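Local atomic coordinates of UBP3-associated protein BRE5 (Saccharomyces cerevisiae, PDB entry 2QIY), a protein that works with UBP3 to cleave ubiquitin, leading to the mono-ubiquitination of sec23, binds mRNA, and begins with the NTF2 domain described here. Residues A[9-21]-A[92-106]. Sequence-based numbering, arbitrary orientation.
Sequences VTVQDICFAFLQN and IDFQYTGHLHKSILI
An N-cap bond from Asp13 N to Thr10 OG1 (3.1 Å, 161°) starts the helix whose first turns set Val11 and Cys15 against the hairpin. The Cys15 sulfur packs against Phe94, Ile104 and Ile106, its SG lying 3.7 Å from Phe94 CB. It approaches the Phe94 ring obliquely, 4.5 Å from SG to the ring centroid, as a sulfur-aromatic contact. Phe94 swings CG between its own backbone N and carbonyl carbon (chi1 59°), which lays the ring beneath the first helical turn. There the Val11 carbonyl carbon sits over one ring face, Val11 CG1 presses on Phe94 CE1 at 3.3 Å, and Gln12 CB meets Phe94 CE2 at 3.9 Å. Replacing Phe94 with an alanine would probably open a gap under Val11 and Gln12 and leave the Cys15 sulfur without its aromatic partner. Val11 CB also meets Tyr96 OH at 3.5 Å. Farther along, Leu19 and Ile92 meet tip to tip, Leu19 CD2 to Ile92 CG1 at 3.7 Å, while Phe18 CD1 rests on Ile106 CD1. Pointing away from the helix, Asp93 forms a salt bridge with Arg145 and Gln95 a hydrogen bond with Thr44, both of the second subunit. Helix 11-28 thus packs across strands 85-97 and 103-114 of the curved NTF2-fold sheet, Phe18 and Leu19 reaching Phe126 on strand 120-130.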
loop_
_atom_site.group_PDB
_atom_site.type_symbol
_atom_site.label_atom_id
_atom_site.label_comp_id
_atom_site.label_asym_id
_atom_site.label_seq_id
_atom_site.Cartn_x
_atom_site.Cartn_y
_atom_site.Cartn_z
ATOM N N VAL A 9 -13.558 -9.663 -20.215
ATOM C CA VAL A 9 -12.432 -9.649 -19.230
ATOM C C VAL A 9 -12.789 -8.792 -18.002
ATOM O O VAL A 9 -13.269 -7.657 -18.139
ATOM C CB VAL A 9 -11.086 -9.200 -19.900
ATOM C CG1 VAL A 9 -11.101 -7.712 -20.271
ATOM C CG2 VAL A 9 -9.888 -9.532 -19.016
ATOM N N THR A 10 -12.572 -9.351 -16.809
ATOM C CA THR A 10 -12.952 -8.684 -15.557
ATOM C C THR A 10 -11.812 -7.838 -15.007
ATOM O O THR A 10 -10.650 -8.052 -15.355
ATOM C CB THR A 10 -13.410 -9.689 -14.464
ATOM O OG1 THR A 10 -12.275 -10.396 -13.941
ATOM C CG2 THR A 10 -14.438 -10.682 -15.017
ATOM N N VAL A 11 -12.156 -6.881 -14.145
ATOM C CA VAL A 11 -11.161 -6.018 -13.509
ATOM C C VAL A 11 -10.184 -6.836 -12.650
ATOM O O VAL A 11 -8.980 -6.566 -12.650
ATOM C CB VAL A 11 -11.814 -4.833 -12.736
ATOM C CG1 VAL A 11 -12.807 -5.328 -11.690
ATOM C CG2 VAL A 11 -10.751 -3.931 -12.120
ATOM N N GLN A 12 -10.688 -7.851 -11.947
ATOM C CA GLN A 12 -9.805 -8.738 -11.182
ATOM C C GLN A 12 -8.811 -9.442 -12.112
ATOM O O GLN A 12 -7.620 -9.548 -11.801
ATOM C CB GLN A 12 -10.600 -9.772 -10.379
ATOM C CG GLN A 12 -9.720 -10.584 -9.434
ATOM C CD GLN A 12 -10.438 -11.761 -8.816
ATOM O OE1 GLN A 12 -10.820 -12.713 -9.509
ATOM N NE2 GLN A 12 -10.624 -11.708 -7.503
ATOM N N ASP A 13 -9.323 -9.921 -13.245
ATOM C CA ASP A 13 -8.501 -10.521 -14.297
ATOM C C ASP A 13 -7.387 -9.603 -14.752
ATOM O O ASP A 13 -6.233 -10.027 -14.811
ATOM C CB ASP A 13 -9.349 -10.889 -15.523
ATOM C CG ASP A 13 -10.050 -12.222 -15.380
ATOM O OD1 ASP A 13 -9.841 -12.908 -14.351
ATOM O OD2 ASP A 13 -10.815 -12.578 -16.308
ATOM N N ILE A 14 -7.716 -8.355 -15.081
ATOM C CA ILE A 14 -6.672 -7.471 -15.581
ATOM C C ILE A 14 -5.642 -7.122 -14.502
ATOM O O ILE A 14 -4.451 -7.025 -14.804
ATOM C CB ILE A 14 -7.163 -6.237 -16.444
ATOM C CG1 ILE A 14 -7.047 -4.889 -15.717
ATOM C CG2 ILE A 14 -8.483 -6.535 -17.208
ATOM C CD1 ILE A 14 -8.149 -4.604 -14.746
ATOM N N CYS A 15 -6.089 -6.991 -13.251
ATOM C CA CYS A 15 -5.150 -6.714 -12.143
ATOM C C CYS A 15 -4.184 -7.866 -11.918
ATOM O O CYS A 15 -2.996 -7.650 -11.718
ATOM C CB CYS A 15 -5.885 -6.418 -10.844
ATOM S SG CYS A 15 -6.781 -4.884 -10.891
ATOM N N PHE A 16 -4.700 -9.093 -11.967
ATOM C CA PHE A 16 -3.857 -10.251 -11.742
ATOM C C PHE A 16 -2.844 -10.402 -12.878
ATOM O O PHE A 16 -1.645 -10.604 -12.614
ATOM C CB PHE A 16 -4.696 -11.514 -11.562
ATOM C CG PHE A 16 -3.891 -12.712 -11.165
ATOM C CD1 PHE A 16 -3.657 -12.992 -9.823
ATOM C CD2 PHE A 16 -3.372 -13.572 -12.139
ATOM C CE1 PHE A 16 -2.913 -14.115 -9.447
ATOM C CE2 PHE A 16 -2.627 -14.698 -11.780
ATOM C CZ PHE A 16 -2.395 -14.972 -10.429
ATOM N N ALA A 17 -3.314 -10.249 -14.119
ATOM C CA ALA A 17 -2.444 -10.289 -15.303
ATOM C C ALA A 17 -1.422 -9.163 -15.274
ATOM O O ALA A 17 -0.242 -9.387 -15.572
ATOM C CB ALA A 17 -3.261 -10.238 -16.599
ATOM N N PHE A 18 -1.867 -7.964 -14.912
ATOM C CA PHE A 18 -0.951 -6.837 -14.827
ATOM C C PHE A 18 0.227 -7.130 -13.906
ATOM O O PHE A 18 1.389 -6.894 -14.264
ATOM C CB PHE A 18 -1.622 -5.547 -14.341
ATOM C CG PHE A 18 -0.622 -4.496 -14.025
ATOM C CD1 PHE A 18 -0.206 -4.291 -12.714
ATOM C CD2 PHE A 18 0.013 -3.802 -15.055
ATOM C CE1 PHE A 18 0.797 -3.365 -12.423
ATOM C CE2 PHE A 18 1.026 -2.873 -14.783
ATOM C CZ PHE A 18 1.416 -2.652 -13.453
ATOM N N LEU A 19 -0.070 -7.609 -12.704
ATOM C CA LEU A 19 0.976 -7.804 -11.703
ATOM C C LEU A 19 1.907 -8.913 -12.148
ATOM O O LEU A 19 3.129 -8.785 -12.056
ATOM C CB LEU A 19 0.353 -8.174 -10.365
ATOM C CG LEU A 19 0.113 -7.209 -9.197
ATOM C CD1 LEU A 19 0.557 -5.748 -9.362
ATOM C CD2 LEU A 19 -1.241 -7.392 -8.568
ATOM N N GLN A 20 1.331 -10.011 -12.637
ATOM C CA GLN A 20 2.173 -11.130 -13.067
ATOM C C GLN A 20 3.099 -10.691 -14.199
ATOM O O GLN A 20 4.302 -10.943 -14.144
ATOM C CB GLN A 20 1.345 -12.375 -13.417
ATOM C CG GLN A 20 2.176 -13.648 -13.230
ATOM C CD GLN A 20 1.368 -14.942 -13.277
ATOM O OE1 GLN A 20 0.137 -14.935 -13.318
ATOM N NE2 GLN A 20 2.076 -16.069 -13.268
ATOM N N ASN A 21 2.550 -9.976 -15.180
ATOM C CA ASN A 21 3.338 -9.452 -16.306
ATOM C C ASN A 21 4.437 -8.453 -15.914
ATOM O O ASN A 21 5.560 -8.527 -16.431
ATOM C CB ASN A 21 2.429 -8.864 -17.385
ATOM C CG ASN A 21 1.602 -9.934 -18.098
ATOM O OD1 ASN A 21 1.999 -11.101 -18.167
ATOM N ND2 ASN A 21 0.449 -9.540 -18.625
ATOM N N ILE A 92 -3.961 -8.841 -3.257
ATOM C CA ILE A 92 -4.246 -7.844 -4.265
ATOM C C ILE A 92 -5.549 -7.165 -3.845
ATOM O O ILE A 92 -6.524 -7.862 -3.487
ATOM C CB ILE A 92 -4.470 -8.485 -5.661
ATOM C CG1 ILE A 92 -3.220 -9.282 -6.106
ATOM C CG2 ILE A 92 -4.890 -7.412 -6.695
ATOM C CD1 ILE A 92 -3.410 -10.160 -7.346
ATOM N N ASP A 93 -5.546 -5.828 -3.907
ATOM C CA ASP A 93 -6.759 -5.001 -3.726
ATOM C C ASP A 93 -6.856 -4.061 -4.910
ATOM O O ASP A 93 -5.844 -3.569 -5.390
ATOM C CB ASP A 93 -6.656 -4.146 -2.459
ATOM C CG ASP A 93 -6.604 -4.976 -1.206
ATOM O OD1 ASP A 93 -7.669 -5.485 -0.806
ATOM O OD2 ASP A 93 -5.501 -5.129 -0.631
ATOM N N PHE A 94 -8.077 -3.801 -5.384
ATOM C CA PHE A 94 -8.224 -2.807 -6.450
ATOM C C PHE A 94 -9.474 -1.978 -6.293
ATOM O O PHE A 94 -10.449 -2.406 -5.654
ATOM C CB PHE A 94 -8.213 -3.470 -7.831
ATOM C CG PHE A 94 -9.310 -4.488 -8.016
ATOM C CD1 PHE A 94 -10.568 -4.097 -8.450
ATOM C CD2 PHE A 94 -9.078 -5.833 -7.734
ATOM C CE1 PHE A 94 -11.586 -5.037 -8.618
ATOM C CE2 PHE A 94 -10.104 -6.788 -7.893
ATOM C CZ PHE A 94 -11.345 -6.387 -8.330
ATOM N N GLN A 95 -9.441 -0.794 -6.912
ATOM C CA GLN A 95 -10.639 0.043 -7.131
ATOM C C GLN A 95 -10.494 0.799 -8.445
ATOM O O GLN A 95 -9.382 1.016 -8.926
ATOM C CB GLN A 95 -10.818 1.074 -6.010
ATOM C CG GLN A 95 -11.012 0.532 -4.590
ATOM C CD GLN A 95 -11.028 1.650 -3.533
ATOM O OE1 GLN A 95 -10.566 2.768 -3.789
ATOM N NE2 GLN A 95 -11.559 1.348 -2.352
ATOM N N TYR A 96 -11.618 1.258 -8.999
ATOM C CA TYR A 96 -11.567 2.174 -10.122
ATOM C C TYR A 96 -11.320 3.586 -9.590
ATOM O O TYR A 96 -11.638 3.883 -8.436
ATOM C CB TYR A 96 -12.866 2.126 -10.928
ATOM C CG TYR A 96 -12.929 0.982 -11.909
ATOM C CD1 TYR A 96 -13.879 -0.033 -11.772
ATOM C CD2 TYR A 96 -12.035 0.911 -12.979
ATOM C CE1 TYR A 96 -13.938 -1.091 -12.687
ATOM C CE2 TYR A 96 -12.085 -0.135 -13.895
ATOM C CZ TYR A 96 -13.030 -1.131 -13.746
ATOM O OH TYR A 96 -13.075 -2.157 -14.674
ATOM N N THR A 97 -10.789 4.459 -10.441
ATOM C CA THR A 97 -10.395 5.804 -10.038
ATOM C C THR A 97 -10.257 6.704 -11.262
ATOM O O THR A 97 -10.430 6.244 -12.385
ATOM C CB THR A 97 -9.045 5.761 -9.271
ATOM O OG1 THR A 97 -8.815 7.020 -8.626
ATOM C CG2 THR A 97 -7.860 5.422 -10.191
ATOM N N GLY A 98 -9.952 7.981 -11.033
ATOM C CA GLY A 98 -9.586 8.895 -12.120
ATOM C C GLY A 98 -10.720 9.243 -13.066
ATOM O O GLY A 98 -11.918 9.039 -12.758
ATOM N N HIS A 99 -10.343 9.772 -14.227
ATOM C CA HIS A 99 -11.321 10.273 -15.203
ATOM C C HIS A 99 -12.309 9.192 -15.634
ATOM O O HIS A 99 -11.902 8.123 -16.107
ATOM C CB HIS A 99 -10.605 10.863 -16.421
ATOM C CG HIS A 99 -11.529 11.478 -17.430
ATOM N ND1 HIS A 99 -11.660 10.988 -18.711
ATOM C CD2 HIS A 99 -12.367 12.537 -17.344
ATOM C CE1 HIS A 99 -12.532 11.724 -19.377
ATOM N NE2 HIS A 99 -12.985 12.666 -18.568
ATOM N N LEU A 100 -13.599 9.485 -15.443
ATOM C CA LEU A 100 -14.709 8.601 -15.818
ATOM C C LEU A 100 -14.643 7.219 -15.155
ATOM O O LEU A 100 -15.215 6.251 -15.668
ATOM C CB LEU A 100 -14.812 8.457 -17.345
ATOM C CG LEU A 100 -15.144 9.695 -18.179
ATOM C CD1 LEU A 100 -15.008 9.366 -19.659
ATOM C CD2 LEU A 100 -16.556 10.189 -17.877
ATOM N N HIS A 101 -13.945 7.145 -14.019
ATOM C CA HIS A 101 -13.765 5.906 -13.258
ATOM C C HIS A 101 -13.168 4.775 -14.113
ATOM O O HIS A 101 -13.415 3.607 -13.847
ATOM C CB HIS A 101 -15.110 5.485 -12.636
ATOM C CG HIS A 101 -15.018 5.003 -11.218
ATOM N ND1 HIS A 101 -14.172 5.563 -10.282
ATOM C CD2 HIS A 101 -15.721 4.047 -10.560
ATOM C CE1 HIS A 101 -14.336 4.955 -9.118
ATOM N NE2 HIS A 101 -15.269 4.028 -9.260
ATOM N N LYS A 102 -12.375 5.134 -15.128
ATOM C CA LYS A 102 -11.789 4.158 -16.052
ATOM C C LYS A 102 -10.338 3.746 -15.727
ATOM O O LYS A 102 -9.816 2.781 -16.294
ATOM C CB LYS A 102 -11.883 4.666 -17.500
ATOM C CG LYS A 102 -13.311 4.762 -18.058
ATOM C CD LYS A 102 -13.993 3.392 -18.096
ATOM C CE LYS A 102 -15.367 3.440 -18.771
ATOM N NZ LYS A 102 -16.464 3.994 -17.901
ATOM N N SER A 103 -9.690 4.486 -14.837
ATOM C CA SER A 103 -8.359 4.105 -14.358
ATOM C C SER A 103 -8.498 3.085 -13.231
ATOM O O SER A 103 -9.577 2.957 -12.640
ATOM C CB SER A 103 -7.600 5.342 -13.892
ATOM O OG SER A 103 -7.345 6.197 -14.992
ATOM N N ILE A 104 -7.412 2.360 -12.942
ATOM C CA ILE A 104 -7.456 1.310 -11.930
ATOM C C ILE A 104 -6.357 1.522 -10.897
ATOM O O ILE A 104 -5.194 1.664 -11.247
ATOM C CB ILE A 104 -7.302 -0.104 -12.552
ATOM C CG1 ILE A 104 -8.284 -0.305 -13.710
ATOM C CG2 ILE A 104 -7.497 -1.190 -11.462
ATOM C CD1 ILE A 104 -7.954 -1.492 -14.586
ATOM N N LEU A 105 -6.756 1.551 -9.629
ATOM C CA LEU A 105 -5.852 1.583 -8.468
ATOM C C LEU A 105 -5.634 0.162 -8.004
ATOM O O LEU A 105 -6.606 -0.544 -7.723
ATOM C CB LEU A 105 -6.545 2.343 -7.324
ATOM C CG LEU A 105 -5.814 3.060 -6.167
ATOM C CD1 LEU A 105 -6.593 3.130 -4.832
ATOM C CD2 LEU A 105 -4.299 2.823 -6.001
ATOM N N ILE A 106 -4.367 -0.267 -7.929
ATOM C CA ILE A 106 -4.032 -1.605 -7.484
ATOM C C ILE A 106 -3.089 -1.537 -6.275
ATOM O O ILE A 106 -2.119 -0.790 -6.285
ATOM C CB ILE A 106 -3.350 -2.441 -8.618
ATOM C CG1 ILE A 106 -4.229 -2.484 -9.865
ATOM C CG2 ILE A 106 -3.019 -3.852 -8.125
ATOM C CD1 ILE A 106 -3.548 -3.162 -11.099
#